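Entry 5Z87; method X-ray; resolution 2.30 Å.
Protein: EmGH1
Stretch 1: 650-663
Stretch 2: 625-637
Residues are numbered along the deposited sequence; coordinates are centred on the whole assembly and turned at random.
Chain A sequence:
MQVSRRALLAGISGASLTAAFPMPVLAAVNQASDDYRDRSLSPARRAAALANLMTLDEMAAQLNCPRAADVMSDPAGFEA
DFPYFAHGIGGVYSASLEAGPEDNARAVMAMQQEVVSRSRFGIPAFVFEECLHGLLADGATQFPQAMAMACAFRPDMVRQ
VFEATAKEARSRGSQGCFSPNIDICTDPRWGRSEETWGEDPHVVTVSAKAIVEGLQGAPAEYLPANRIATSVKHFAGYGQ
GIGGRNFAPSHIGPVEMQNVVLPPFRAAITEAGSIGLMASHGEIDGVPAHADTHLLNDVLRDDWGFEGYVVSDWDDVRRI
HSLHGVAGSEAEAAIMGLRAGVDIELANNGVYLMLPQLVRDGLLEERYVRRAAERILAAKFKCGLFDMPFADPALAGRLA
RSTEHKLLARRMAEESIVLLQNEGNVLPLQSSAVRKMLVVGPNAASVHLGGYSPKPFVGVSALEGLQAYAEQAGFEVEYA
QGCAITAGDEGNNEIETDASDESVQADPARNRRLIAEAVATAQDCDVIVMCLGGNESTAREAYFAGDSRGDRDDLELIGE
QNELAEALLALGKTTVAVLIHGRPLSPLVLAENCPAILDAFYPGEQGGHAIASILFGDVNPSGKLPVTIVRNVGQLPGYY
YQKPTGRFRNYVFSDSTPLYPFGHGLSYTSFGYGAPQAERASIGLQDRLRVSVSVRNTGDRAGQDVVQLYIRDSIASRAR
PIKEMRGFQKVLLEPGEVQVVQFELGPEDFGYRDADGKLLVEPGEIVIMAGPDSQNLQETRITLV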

# COMPACT_ATOMS: atom_id res chain seq x y z
N ASN A 650 14.81 -6.89 2.72
CA ASN A 650 15.26 -5.51 2.54
C ASN A 650 15.42 -5.18 1.06
O ASN A 650 15.37 -6.05 0.19
CB ASN A 650 16.56 -5.28 3.30
CG ASN A 650 16.40 -5.50 4.77
OD1 ASN A 650 15.53 -4.89 5.40
ND2 ASN A 650 17.21 -6.38 5.34
N TYR A 651 15.60 -3.90 0.78
CA TYR A 651 15.65 -3.39 -0.58
C TYR A 651 17.06 -3.51 -1.14
O TYR A 651 18.05 -3.29 -0.43
CB TYR A 651 15.18 -1.93 -0.63
CG TYR A 651 13.71 -1.78 -0.32
CD1 TYR A 651 12.74 -2.10 -1.26
CD2 TYR A 651 13.28 -1.32 0.93
CE1 TYR A 651 11.40 -1.97 -0.99
CE2 TYR A 651 11.94 -1.18 1.21
CZ TYR A 651 11.00 -1.51 0.26
OH TYR A 651 9.65 -1.39 0.55
N VAL A 652 17.15 -3.88 -2.41
CA VAL A 652 18.45 -4.16 -3.02
C VAL A 652 19.26 -2.86 -3.10
O VAL A 652 18.73 -1.80 -3.46
CB VAL A 652 18.28 -4.83 -4.39
CG1 VAL A 652 17.74 -3.86 -5.42
CG2 VAL A 652 19.60 -5.45 -4.87
N PHE A 653 20.52 -2.94 -2.67
CA PHE A 653 21.49 -1.84 -2.74
C PHE A 653 20.99 -0.59 -2.04
O PHE A 653 21.29 0.52 -2.47
CB PHE A 653 21.87 -1.52 -4.18
CG PHE A 653 22.43 -2.71 -4.94
CD1 PHE A 653 23.17 -3.68 -4.27
CD2 PHE A 653 22.20 -2.86 -6.29
CE1 PHE A 653 23.69 -4.79 -4.96
CE2 PHE A 653 22.71 -3.97 -6.99
CZ PHE A 653 23.45 -4.94 -6.31
N SER A 654 20.22 -0.75 -0.96
CA SER A 654 19.63 0.40 -0.27
C SER A 654 19.46 0.11 1.21
O SER A 654 18.83 -0.89 1.59
CB SER A 654 18.30 0.78 -0.90
OG SER A 654 17.78 1.96 -0.34
N ASP A 655 20.02 0.98 2.04
CA ASP A 655 19.81 0.96 3.48
C ASP A 655 18.31 0.98 3.79
O ASP A 655 17.64 1.98 3.55
CB ASP A 655 20.51 2.15 4.14
CG ASP A 655 20.49 2.08 5.66
OD1 ASP A 655 19.79 1.21 6.22
OD2 ASP A 655 21.16 2.92 6.30
N SER A 656 17.79 -0.13 4.33
CA SER A 656 16.36 -0.30 4.55
C SER A 656 15.96 -0.12 6.00
O SER A 656 14.79 -0.37 6.35
CB SER A 656 15.92 -1.69 4.07
OG SER A 656 16.15 -1.83 2.68
N THR A 657 16.89 0.28 6.86
CA THR A 657 16.53 0.68 8.21
C THR A 657 15.77 1.99 8.17
O THR A 657 15.88 2.76 7.21
CB THR A 657 17.78 0.84 9.08
OG1 THR A 657 18.62 1.86 8.50
CG2 THR A 657 18.53 -0.49 9.21
N PRO A 658 14.97 2.28 9.18
CA PRO A 658 14.35 3.60 9.25
C PRO A 658 15.42 4.65 9.46
O PRO A 658 16.51 4.38 9.98
CB PRO A 658 13.40 3.49 10.44
CG PRO A 658 13.89 2.31 11.23
CD PRO A 658 14.50 1.38 10.26
N LEU A 659 15.13 5.87 9.00
CA LEU A 659 16.01 6.99 9.30
C LEU A 659 16.01 7.29 10.79
O LEU A 659 17.06 7.43 11.42
CB LEU A 659 15.60 8.21 8.47
CG LEU A 659 16.55 9.41 8.58
CD1 LEU A 659 17.97 9.06 8.11
CD2 LEU A 659 16.02 10.60 7.81
N TYR A 660 14.82 7.37 11.39
CA TYR A 660 14.64 7.43 12.83
C TYR A 660 13.51 6.47 13.20
O TYR A 660 12.45 6.48 12.54
CB TYR A 660 14.30 8.85 13.32
CG TYR A 660 15.21 9.96 12.80
CD1 TYR A 660 16.47 10.18 13.36
CD2 TYR A 660 14.80 10.80 11.78
CE1 TYR A 660 17.29 11.20 12.89
CE2 TYR A 660 15.61 11.82 11.30
CZ TYR A 660 16.85 12.02 11.86
OH TYR A 660 17.65 13.03 11.39
N PRO A 661 13.67 5.65 14.22
CA PRO A 661 12.60 4.72 14.59
C PRO A 661 11.53 5.39 15.43
O PRO A 661 11.75 6.43 16.05
CB PRO A 661 13.34 3.65 15.40
CG PRO A 661 14.48 4.40 16.03
CD PRO A 661 14.89 5.44 15.01
N PHE A 662 10.35 4.76 15.43
CA PHE A 662 9.28 5.19 16.32
C PHE A 662 9.79 5.31 17.75
O PHE A 662 10.50 4.43 18.25
CB PHE A 662 8.11 4.20 16.26
CG PHE A 662 7.02 4.48 17.28
CD1 PHE A 662 5.97 5.34 16.98
CD2 PHE A 662 7.06 3.91 18.55
CE1 PHE A 662 4.99 5.61 17.91
CE2 PHE A 662 6.07 4.17 19.48
CZ PHE A 662 5.03 5.03 19.16
N GLY A 663 9.41 6.40 18.42
CA GLY A 663 9.81 6.66 19.79
C GLY A 663 11.17 7.30 19.98
O GLY A 663 11.60 7.45 21.12
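Stretch 2 625-637: LPVTIVRNVGQLP

Stretch 2 runs antiparallel to stretch 1 as an irregular loop, with a short 3-10 segment at 633-635 just before the last two residues, and the two bury 891 Å² between them. The register includes a single bridge, Y660 with I629: I629 N donates to Y660 O at 3.0 Å and nearly straight, while I629 O takes weak bonds from Y660 N at 3.3 Å and L659 N at 2.7 Å. One carbonyl thus serves two successive amides. Toward the end of stretch 1, G663 N reaches L625 O at 2.9 Å; the positive phi of G663 suits glycine. F662 N makes weak bonds to T628 OG1 at 3.4 Å and to a water that also donates to T628 OG1.

At the other end, side chains satisfy the backbone. R631 NE donates to T657 O at 2.8 Å, and R631 NH2 bonds weakly to T657 OG1 at 3.0 Å. The guanidinium lies between L659 CD1 on one face and D655 OD2 on the other, the latter a salt bridge (3.3 Å to R631 NH2) of charge alone. D655 OD1 meanwhile accepts from T657 OG1 at 2.6 Å. Q635 NE2 gives D655 O a straight bond of 3.2 Å, and a second water joins R631 N, Q635 OE1 and T657 O.

L625 CD1 lies 3.5 Å from Y660 CB.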

# COMPACT_ATOMS: atom_id res chain seq x y z
N LEU A 625 9.56 10.83 18.70
CA LEU A 625 8.82 10.68 17.44
C LEU A 625 7.60 9.78 17.65
O LEU A 625 7.72 8.69 18.24
CB LEU A 625 9.72 10.11 16.36
CG LEU A 625 10.66 11.16 15.76
CD1 LEU A 625 11.63 10.51 14.79
CD2 LEU A 625 9.86 12.27 15.06
N PRO A 626 6.41 10.20 17.22
CA PRO A 626 5.23 9.32 17.30
C PRO A 626 4.96 8.56 16.00
O PRO A 626 3.92 7.89 15.91
CB PRO A 626 4.10 10.32 17.57
CG PRO A 626 4.53 11.54 16.73
CD PRO A 626 6.05 11.57 16.79
N VAL A 627 5.86 8.68 15.03
CA VAL A 627 5.83 7.91 13.79
C VAL A 627 7.23 7.37 13.56
O VAL A 627 8.21 7.83 14.16
CB VAL A 627 5.41 8.77 12.58
CG1 VAL A 627 3.94 9.13 12.65
CG2 VAL A 627 6.29 10.04 12.52
N THR A 628 7.33 6.40 12.65
CA THR A 628 8.62 5.99 12.11
C THR A 628 8.94 6.90 10.94
O THR A 628 8.06 7.25 10.15
CB THR A 628 8.57 4.53 11.65
OG1 THR A 628 8.43 3.68 12.79
CG2 THR A 628 9.86 4.13 10.91
N ILE A 629 10.20 7.31 10.82
CA ILE A 629 10.63 8.09 9.66
C ILE A 629 11.42 7.16 8.74
O ILE A 629 12.54 6.76 9.06
CB ILE A 629 11.48 9.31 10.06
CG1 ILE A 629 10.69 10.23 11.02
CG2 ILE A 629 11.91 10.04 8.80
CD1 ILE A 629 9.42 10.81 10.40
N VAL A 630 10.83 6.81 7.59
CA VAL A 630 11.53 5.96 6.63
C VAL A 630 12.55 6.79 5.88
O VAL A 630 12.47 8.01 5.82
CB VAL A 630 10.55 5.27 5.66
CG1 VAL A 630 9.55 4.39 6.43
CG2 VAL A 630 9.82 6.31 4.82
N ARG A 631 13.54 6.10 5.29
CA ARG A 631 14.58 6.82 4.56
C ARG A 631 14.03 7.46 3.28
O ARG A 631 14.44 8.56 2.90
CB ARG A 631 15.74 5.87 4.23
CG ARG A 631 16.67 5.73 5.39
CD ARG A 631 17.66 4.60 5.28
NE ARG A 631 18.14 4.33 6.63
CZ ARG A 631 19.09 5.03 7.23
NH1 ARG A 631 19.70 6.02 6.57
NH2 ARG A 631 19.43 4.76 8.48
N ASN A 632 13.13 6.78 2.60
CA ASN A 632 12.59 7.34 1.38
C ASN A 632 11.22 6.75 1.14
O ASN A 632 10.87 5.69 1.67
CB ASN A 632 13.50 7.10 0.18
CG ASN A 632 13.58 5.63 -0.22
OD1 ASN A 632 12.67 5.10 -0.87
ND2 ASN A 632 14.67 4.98 0.15
N VAL A 633 10.45 7.45 0.31
CA VAL A 633 9.06 7.12 0.05
C VAL A 633 8.91 5.76 -0.64
O VAL A 633 7.82 5.19 -0.63
CB VAL A 633 8.44 8.26 -0.77
CG1 VAL A 633 8.98 8.25 -2.22
CG2 VAL A 633 6.94 8.16 -0.76
N GLY A 634 9.98 5.22 -1.22
CA GLY A 634 9.89 3.91 -1.85
C GLY A 634 9.92 2.74 -0.89
O GLY A 634 9.67 1.60 -1.31
N GLN A 635 10.18 2.99 0.38
CA GLN A 635 10.19 1.95 1.41
C GLN A 635 8.89 1.91 2.22
O GLN A 635 8.83 1.18 3.21
CB GLN A 635 11.40 2.16 2.33
CG GLN A 635 12.69 2.46 1.57
CD GLN A 635 13.94 2.29 2.39
OE1 GLN A 635 13.90 2.31 3.62
NE2 GLN A 635 15.06 2.10 1.72
N LEU A 636 7.87 2.68 1.83
CA LEU A 636 6.61 2.64 2.57
C LEU A 636 5.89 1.32 2.32
O LEU A 636 5.91 0.78 1.21
CB LEU A 636 5.73 3.82 2.16
CG LEU A 636 6.22 5.21 2.56
CD1 LEU A 636 5.29 6.28 2.04
CD2 LEU A 636 6.34 5.31 4.07
N PRO A 637 5.22 0.75 3.34
CA PRO A 637 5.08 1.30 4.69
C PRO A 637 6.24 0.96 5.58
O PRO A 637 6.88 -0.08 5.37
CB PRO A 637 3.80 0.64 5.22
CG PRO A 637 3.71 -0.62 4.50
CD PRO A 637 4.34 -0.41 3.13
O HOH W 1 10.72 1.95 13.66
O HOH W 2 13.63 3.23 5.93